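Local coordinates for phosphinothricin N-acetyltransferase (Brucella ovis, PDB 5DWN), which binds acetyl-CoA and, as a GNAT-family enzyme, transfers its acetyl group to the amino group of phosphinothricin, at the interface of chains A and B. Coordinates in Å, arbitrary orientation; residue numbers count along the deposited sequence, not the author numbering. Chains: chain A/B, Phosphinothricin N-acetyltransferase.

The interface of chains A and B. Residues chain A 154-155, 163-165; chain B 124, 170, 177.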
# COMPACT_ATOMS: atom_id res chain seq x y z
N GLU A 154 -8.95 -8.84 -4.29
CA GLU A 154 -10.21 -8.84 -5.03
C GLU A 154 -11.11 -7.72 -4.54
O GLU A 154 -11.18 -7.44 -3.34
CB GLU A 154 -10.94 -10.17 -4.88
CG GLU A 154 -10.36 -11.31 -5.68
CD GLU A 154 -11.28 -12.52 -5.62
OE1 GLU A 154 -12.46 -12.41 -6.03
OE2 GLU A 154 -10.83 -13.57 -5.13
N GLY A 155 -11.81 -7.09 -5.47
CA GLY A 155 -12.77 -6.05 -5.12
C GLY A 155 -12.18 -4.89 -4.35
O GLY A 155 -12.83 -4.34 -3.45
N TRP A 163 -16.76 -3.32 -9.98
CA TRP A 163 -15.76 -3.71 -8.99
C TRP A 163 -14.46 -4.07 -9.69
O TRP A 163 -14.47 -4.65 -10.78
CB TRP A 163 -16.23 -4.90 -8.16
CG TRP A 163 -17.22 -4.52 -7.11
CD1 TRP A 163 -18.55 -4.84 -7.08
CD2 TRP A 163 -16.96 -3.74 -5.93
NE1 TRP A 163 -19.14 -4.30 -5.96
CE2 TRP A 163 -18.19 -3.62 -5.24
CE3 TRP A 163 -15.82 -3.12 -5.41
CZ2 TRP A 163 -18.29 -2.92 -4.04
CZ3 TRP A 163 -15.93 -2.42 -4.21
CH2 TRP A 163 -17.16 -2.33 -3.54
N LEU A 164 -13.33 -3.75 -9.05
CA LEU A 164 -12.01 -3.87 -9.64
C LEU A 164 -11.10 -4.65 -8.72
O LEU A 164 -11.14 -4.47 -7.50
CB LEU A 164 -11.39 -2.48 -9.88
CG LEU A 164 -12.29 -1.41 -10.49
CD1 LEU A 164 -11.55 -0.07 -10.51
CD2 LEU A 164 -12.73 -1.82 -11.88
N ASP A 165 -10.24 -5.48 -9.30
CA ASP A 165 -9.22 -6.20 -8.55
C ASP A 165 -7.85 -5.55 -8.75
O ASP A 165 -7.51 -5.13 -9.86
CB ASP A 165 -9.13 -7.66 -8.98
CG ASP A 165 -10.41 -8.42 -8.78
OD1 ASP A 165 -11.27 -7.99 -7.98
OD2 ASP A 165 -10.55 -9.46 -9.43
N GLN B 124 -14.42 -4.81 1.90
CA GLN B 124 -13.23 -5.63 2.01
C GLN B 124 -12.40 -5.12 3.18
O GLN B 124 -12.25 -3.91 3.37
CB GLN B 124 -12.38 -5.60 0.72
CG GLN B 124 -13.12 -6.03 -0.54
CD GLN B 124 -13.45 -7.51 -0.56
OE1 GLN B 124 -12.84 -8.30 0.17
NE2 GLN B 124 -14.40 -7.90 -1.41
N GLN B 170 -7.44 -10.99 3.07
CA GLN B 170 -8.60 -10.13 2.96
C GLN B 170 -9.85 -10.86 3.41
O GLN B 170 -9.93 -12.09 3.37
CB GLN B 170 -8.78 -9.57 1.54
CG GLN B 170 -9.20 -10.57 0.49
CD GLN B 170 -9.35 -9.91 -0.87
OE1 GLN B 170 -8.73 -10.33 -1.85
NE2 GLN B 170 -10.16 -8.87 -0.94
N ARG B 177 -17.48 -8.01 -3.44
CA ARG B 177 -17.62 -7.50 -4.79
C ARG B 177 -18.72 -8.20 -5.58
O ARG B 177 -18.82 -8.01 -6.79
CB ARG B 177 -16.28 -7.59 -5.54
CG ARG B 177 -15.64 -8.98 -5.58
CD ARG B 177 -14.69 -9.07 -6.77
NE ARG B 177 -15.45 -8.97 -8.01
CZ ARG B 177 -14.99 -8.47 -9.16
NH1 ARG B 177 -13.74 -8.03 -9.26
NH2 ARG B 177 -15.80 -8.43 -10.21
O HOH W 1 -15.31 -5.42 -2.81
O HOH W 2 -8.71 -12.96 -2.68
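In this two-fold symmetric pairing of two GNAT-fold acetyltransferase copies, which may be the biological dimer, the C-terminal loop of chain B carrying B:Arg177, with B:Gln124 of strand 124-129 and B:Gln170 of strand 162-172, meets the turn A:Glu154-A:Gly155 and strand 162-172 of chain A. Packing is tightest around B:Arg177, 127 Å² of whose surface is hidden by chain A. Its CA sits over one face of the A:Trp163 indole, 3.6 Å from the centroid of the five-membered ring, while CB meets A:Trp163 CG at 3.6 Å. The indole and guanidinium planes are 46° apart, so they do not stack; instead A:Trp163 CB lies over the centre of the guanidinium.

B:Arg177 has CG in the crowded position between backbone N and carbonyl carbon (chi1 55°), and a bend at chi3 (-65°) turns the head toward A:Asp165. NH1 forms a bent salt bridge to carboxylate OD1 of A:Asp165 at 2.8 Å, with OD1 in the guanidinium plane but NH1 well above the carboxylate plane. The same OD1 accepts the backbone N-H of A:Gly155 at 2.7 Å, an almost straight bond that ties the turn to the strand and probably helps orient the carboxylate. Two donors on one oxygen would favour its charged form.

At the A:Glu154 end the contact is polar but well directed. The extended B:Gln170 pairs its amide with the backbone: OE1 takes A:Glu154 N at 2.9 Å, and NE2 gives to A:Glu154 O at 3.0 Å, each acceptor used on an in-plane lone pair. Water marks the looser side: one molecule, also over the A:Trp163 face near its rim, links B:Gln124 NE2 to A:Gly155 O; another tentatively joins B:Gln170 OE1 to poorly ordered A:Glu154 OE2 through a long contact.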